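Local coordinates for Pyrsv_gp04 (Pyrobaculum spherical virus, PDB 2VXZ), which is of unknown function but, having a helix-turn-helix-like fold, probably acts as a transcriptional regulator of the virus, at residues Asp15-Leu20 with Val65-Asp70; Gly60-Val65 with Ser116-Ala121. All blocks are in the same frame, centred on the assembly; numbering follows the deposited sequence.

Contact 1. Residues Asp15-Leu20 with Val65-Asp70; sequences DILALL and VCLSMD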
loop_
_atom_site.group_PDB
_atom_site.type_symbol
_atom_site.label_atom_id
_atom_site.label_comp_id
_atom_site.label_asym_id
_atom_site.label_seq_id
_atom_site.Cartn_x
_atom_site.Cartn_y
_atom_site.Cartn_z
ATOM N N ASP A 15 13.822 -14.782 2.054
ATOM C CA ASP A 15 13.743 -13.453 2.637
ATOM C C ASP A 15 12.478 -12.691 2.255
ATOM O O ASP A 15 11.895 -12.028 3.105
ATOM C CB ASP A 15 14.972 -12.624 2.277
ATOM C CG ASP A 15 16.250 -13.141 2.946
ATOM O OD1 ASP A 15 16.196 -14.028 3.824
ATOM O OD2 ASP A 15 17.314 -12.660 2.560
ATOM N N ILE A 16 12.036 -12.809 1.005
ATOM C CA ILE A 16 10.826 -12.105 0.565
ATOM C C ILE A 16 9.620 -12.680 1.312
ATOM O O ILE A 16 8.790 -11.940 1.835
ATOM C CB ILE A 16 10.626 -12.209 -0.962
ATOM C CG1 ILE A 16 11.708 -11.414 -1.701
ATOM C CG2 ILE A 16 9.244 -11.667 -1.375
ATOM C CD1 ILE A 16 11.743 -11.684 -3.218
ATOM N N LEU A 17 9.532 -14.003 1.376
ATOM C CA LEU A 17 8.423 -14.651 2.090
ATOM C C LEU A 17 8.399 -14.263 3.575
ATOM O O LEU A 17 7.334 -14.021 4.151
ATOM C CB LEU A 17 8.490 -16.166 1.915
ATOM C CG LEU A 17 8.189 -16.662 0.491
ATOM C CD1 LEU A 17 8.360 -18.184 0.406
ATOM C CD2 LEU A 17 6.792 -16.253 0.013
ATOM N N ALA A 18 9.581 -14.171 4.179
ATOM C CA ALA A 18 9.684 -13.741 5.582
ATOM C C ALA A 18 9.195 -12.308 5.769
ATOM O O ALA A 18 8.454 -12.011 6.709
ATOM C CB ALA A 18 11.096 -13.862 6.053
ATOM N N LEU A 19 9.624 -11.421 4.877
ATOM C CA LEU A 19 9.217 -10.018 4.911
ATOM C C LEU A 19 7.693 -9.893 4.807
ATOM O O LEU A 19 7.088 -9.076 5.489
ATOM C CB LEU A 19 9.909 -9.252 3.777
ATOM C CG LEU A 19 9.982 -7.733 3.757
ATOM C CD1 LEU A 19 10.569 -7.194 5.050
ATOM C CD2 LEU A 19 10.798 -7.243 2.540
ATOM N N LEU A 20 7.080 -10.715 3.957
ATOM C CA LEU A 20 5.623 -10.712 3.792
ATOM C C LEU A 20 4.812 -11.368 4.913
ATOM O O LEU A 20 3.592 -11.200 4.957
ATOM C CB LEU A 20 5.239 -11.375 2.467
ATOM C CG LEU A 20 5.748 -10.663 1.219
ATOM C CD1 LEU A 20 5.455 -11.511 0.002
ATOM C CD2 LEU A 20 5.144 -9.257 1.092
ATOM N N VAL A 65 2.177 -7.130 -3.175
ATOM C CA VAL A 65 2.582 -8.539 -3.104
ATOM C C VAL A 65 2.069 -9.111 -1.794
ATOM O O VAL A 65 2.373 -8.579 -0.728
ATOM C CB VAL A 65 4.105 -8.687 -3.196
ATOM C CG1 VAL A 65 4.521 -10.171 -3.193
ATOM C CG2 VAL A 65 4.606 -7.982 -4.427
ATOM N N CYS A 66 1.281 -10.186 -1.892
ATOM C CA CYS A 66 0.572 -10.754 -0.747
ATOM C C CYS A 66 0.766 -12.275 -0.699
ATOM O O CYS A 66 0.849 -12.919 -1.745
ATOM C CB CYS A 66 -0.929 -10.433 -0.860
ATOM S SG CYS A 66 -1.358 -8.809 -1.590
ATOM N N LEU A 67 0.799 -12.850 0.503
ATOM C CA LEU A 67 0.869 -14.312 0.652
ATOM C C LEU A 67 -0.450 -14.987 0.269
ATOM O O LEU A 67 -0.479 -16.167 -0.067
ATOM C CB LEU A 67 1.214 -14.707 2.091
ATOM C CG LEU A 67 2.561 -14.247 2.647
ATOM C CD1 LEU A 67 2.679 -14.694 4.102
ATOM C CD2 LEU A 67 3.722 -14.776 1.794
ATOM N N SER A 68 -1.542 -14.239 0.348
ATOM C CA SER A 68 -2.863 -14.758 0.025
ATOM C C SER A 68 -3.829 -13.602 -0.160
ATOM O O SER A 68 -3.540 -12.474 0.249
ATOM C CB SER A 68 -3.367 -15.651 1.153
ATOM O OG SER A 68 -3.612 -14.900 2.325
HETATM N N MSE A 69 -4.980 -13.887 -0.763
HETATM C CA MSE A 69 -6.026 -12.887 -0.872
HETATM C C MSE A 69 -6.628 -12.576 0.488
HETATM O O MSE A 69 -7.027 -11.452 0.715
HETATM C CB MSE A 69 -7.098 -13.289 -1.891
HETATM C CG MSE A 69 -6.597 -13.212 -3.330
HETATM SE SE MSE A 69 -5.922 -11.448 -3.834
HETATM C CE MSE A 69 -7.615 -10.504 -3.870
ATOM N N ASP A 70 -6.655 -13.546 1.401
ATOM C CA ASP A 70 -7.017 -13.247 2.790
ATOM C C ASP A 70 -6.088 -12.210 3.412
ATOM O O ASP A 70 -6.546 -11.328 4.134
ATOM C CB ASP A 70 -6.974 -14.495 3.662
ATOM C CG ASP A 70 -8.237 -15.311 3.577
ATOM O OD1 ASP A 70 -9.130 -14.997 2.752
ATOM O OD2 ASP A 70 -8.345 -16.268 4.367
#
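Leu20 lays its isobutyl group over Val65 and Leu67, joining helix 7-20 to the end of strand 62-66. One methyl, Leu20 CD1, meets Val65 CG1 at 3.6 Å, the two side chains crossing at about a right angle. The other, Leu20 CD2, rests 3.4 Å from the backbone oxygen Val65 O, a van der Waals touch on a carbonyl. The CB of Leu20 points toward the strand, and with CG anti to the carbonyl carbon (chi1 -63°) its two methyls part, one to Val65 CG1 and one to Val65 O.

Leu67, in the turn just after the strand, meets Leu17 and Leu20 with its two methyls. Its CD2 fits between two leucines three residues apart on the helix, 3.8 Å from Leu20 CB and 3.8 Å from Leu17 CD2, while Leu67 CD1 lies 3.7 Å from Leu20 O. That oxygen accepts a hydrogen bond from Gln71 NE2, and Gln71 OE1 accepts one from Leu67 N, so one amide side chain clips Leu20 to the turn. Helix 38-50 covers the neighbouring face through Leu48 and Ile45, and Cys66 faces away toward Cys24, its disulfide partner.

The arrangement is that of a small winged-helix-like core, in which the first helix packs against the hairpin strand. No polar bond joins the two segments directly; methyls pack on methyls and on two backbone oxygens, with Gln71 serving the polar backbone at the edge. Cohesion therefore rests on methyl packing and desolvation, and the covalent tie of Cys66 adds a separate restraint behind it.

Contact 2. Residues Gly60-Val65 with Ser116-Ala121; sequences GNVALV and SIIPIA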
loop_
_atom_site.group_PDB
_atom_site.type_symbol
_atom_site.label_atom_id
_atom_site.label_comp_id
_atom_site.label_asym_id
_atom_site.label_seq_id
_atom_site.Cartn_x
_atom_site.Cartn_y
_atom_site.Cartn_z
ATOM N N GLY A 60 -4.168 0.444 -7.889
ATOM C CA GLY A 60 -3.906 1.619 -8.705
ATOM C C GLY A 60 -2.716 1.330 -9.593
ATOM O O GLY A 60 -2.702 0.320 -10.295
ATOM N N ASN A 61 -1.705 2.187 -9.523
ATOM C CA ASN A 61 -0.501 2.045 -10.341
ATOM C C ASN A 61 0.634 1.264 -9.658
ATOM O O ASN A 61 1.657 1.006 -10.287
ATOM C CB ASN A 61 0.002 3.427 -10.773
ATOM C CG ASN A 61 -1.041 4.223 -11.558
ATOM O OD1 ASN A 61 -1.069 5.452 -11.494
ATOM N ND2 ASN A 61 -1.895 3.525 -12.304
ATOM N N VAL A 62 0.464 0.895 -8.384
ATOM C CA VAL A 62 1.404 0.001 -7.690
ATOM C C VAL A 62 0.802 -1.399 -7.627
ATOM O O VAL A 62 -0.406 -1.575 -7.764
ATOM C CB VAL A 62 1.737 0.452 -6.232
ATOM C CG1 VAL A 62 1.907 1.965 -6.128
ATOM C CG2 VAL A 62 0.676 -0.025 -5.253
ATOM N N ALA A 63 1.652 -2.394 -7.419
ATOM C CA ALA A 63 1.193 -3.759 -7.210
ATOM C C ALA A 63 1.497 -4.143 -5.767
ATOM O O ALA A 63 2.586 -3.889 -5.269
ATOM C CB ALA A 63 1.879 -4.706 -8.178
ATOM N N LEU A 64 0.521 -4.723 -5.081
ATOM C CA LEU A 64 0.772 -5.248 -3.745
ATOM C C LEU A 64 1.105 -6.721 -3.852
ATOM O O LEU A 64 0.396 -7.468 -4.544
ATOM C CB LEU A 64 -0.434 -5.045 -2.825
ATOM C CG LEU A 64 -0.606 -3.626 -2.283
ATOM C CD1 LEU A 64 -2.014 -3.417 -1.771
ATOM C CD2 LEU A 64 0.398 -3.323 -1.199
ATOM N N VAL A 65 2.177 -7.130 -3.175
ATOM C CA VAL A 65 2.582 -8.539 -3.104
ATOM C C VAL A 65 2.069 -9.111 -1.794
ATOM O O VAL A 65 2.373 -8.579 -0.728
ATOM C CB VAL A 65 4.105 -8.687 -3.196
ATOM C CG1 VAL A 65 4.521 -10.171 -3.193
ATOM C CG2 VAL A 65 4.606 -7.982 -4.427
ATOM N N SER A 116 5.180 0.409 6.574
ATOM C CA SER A 116 5.429 -1.036 6.502
ATOM C C SER A 116 4.783 -1.693 5.270
ATOM O O SER A 116 4.949 -2.904 5.054
ATOM C CB SER A 116 4.981 -1.732 7.794
ATOM O OG SER A 116 3.570 -1.729 7.944
ATOM N N ILE A 117 4.052 -0.911 4.471
ATOM C CA ILE A 117 3.401 -1.383 3.240
ATOM C C ILE A 117 4.073 -0.814 1.978
ATOM O O ILE A 117 4.246 -1.510 0.980
ATOM C CB ILE A 117 1.903 -0.943 3.195
ATOM C CG1 ILE A 117 1.137 -1.427 4.431
ATOM C CG2 ILE A 117 1.212 -1.444 1.898
ATOM C CD1 ILE A 117 -0.264 -0.802 4.597
ATOM N N ILE A 118 4.405 0.471 2.028
ATOM C CA ILE A 118 4.834 1.218 0.857
ATOM C C ILE A 118 5.694 2.378 1.336
ATOM O O ILE A 118 5.479 2.879 2.438
ATOM C CB ILE A 118 3.611 1.750 0.069
ATOM C CG1 ILE A 118 4.040 2.396 -1.254
ATOM C CG2 ILE A 118 2.806 2.736 0.929
ATOM C CD1 ILE A 118 2.894 2.544 -2.248
ATOM N N PRO A 119 6.720 2.760 0.562
ATOM C CA PRO A 119 7.415 4.005 0.899
ATOM C C PRO A 119 6.448 5.194 0.932
ATOM O O PRO A 119 5.710 5.414 -0.036
ATOM C CB PRO A 119 8.434 4.141 -0.232
ATOM C CG PRO A 119 8.722 2.715 -0.618
ATOM C CD PRO A 119 7.356 2.090 -0.587
ATOM N N ILE A 120 6.404 5.892 2.067
ATOM C CA ILE A 120 5.406 6.941 2.301
ATOM C C ILE A 120 6.006 8.294 2.740
ATOM O O ILE A 120 5.291 9.297 2.772
ATOM C CB ILE A 120 4.369 6.441 3.371
ATOM C CG1 ILE A 120 3.025 7.180 3.292
ATOM C CG2 ILE A 120 4.954 6.528 4.767
ATOM C CD1 ILE A 120 1.941 6.432 2.575
ATOM N N ALA A 121 7.304 8.337 3.048
ATOM C CA ALA A 121 7.905 9.518 3.691
ATOM C C ALA A 121 7.692 10.801 2.895
ATOM O O ALA A 121 7.433 11.855 3.474
ATOM C CB ALA A 121 9.402 9.302 3.926
#
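Leu64 touches Ile117 where strand 62-66 passes the loop that follows helix 108-115, and this is the tighter half of a small contact burying 115 Å² in all. Leu64 CD2 comes to 3.7 Å from Ile117 CG2, the side chains meeting at a slant. The touching methyl of Ile117 is its short branch, set anti to the backbone N, while CG1 takes the position beside that nitrogen (chi1 -56°) and directs the longer arm elsewhere. Both residues are buried, and helix 69-89 closes over them: Leu75 touches both, Tyr72 adds to Leu64 and Met79 to Ile117.

Two residues back along the strand the packing is looser. Val62 CG1 meets Ile118 CD1 at 4.0 Å, end methyl to methyl, with the two chains crossing at about a right angle. Here Ile118 uses its long arm, since CG1 lies anti to the backbone N (chi1 -173°) and an extended chi2 of 162° pushes CD1 out to the valine. Phe130 of helix 125-139 lies against both partners. Val62 itself is partly exposed, and the chain before it, at Asn61, lies open to solvent.

Strand 62-66 is the middle strand of the three-stranded antiparallel sheet and half of the wing hairpin of a winged-helix-like topology, here packed on the second half of the chain. The backbones stay apart, Leu64 and Ile117 being the closest pair at 8.4 Å between CA atoms, and strand 25-26 bridges them: Lys25 shares backbone hydrogen bonding with Val65, and Thr26 with Ile117. The direct contact, two methyl-to-methyl touches joining strand 62-66 to the loop between helices 108-115 and 125-139, is thus dispersion and exclusion of water, its orientation set by neighbours such as Thr26.

From the N terminus, helix 7-20 is followed by strand 25-26, helices 27-34 and 38-50, and the hairpin 55-59 and 62-66; contact 1 closes this loop of 44 residues when the hairpin's end returns to the first helix. Contact 2 starts inside that loop, at 60-65, and closes a second one of 50 residues that takes in helices 69-89, 97-106 and 108-115. The two loops therefore cross along the chain, sharing Val65, which touches across contact 1 but takes no part in contact 2. Their centres lie about 13 Å apart. Strand 62-66 thus connects helix 7-20 with the loop before helix 125-139.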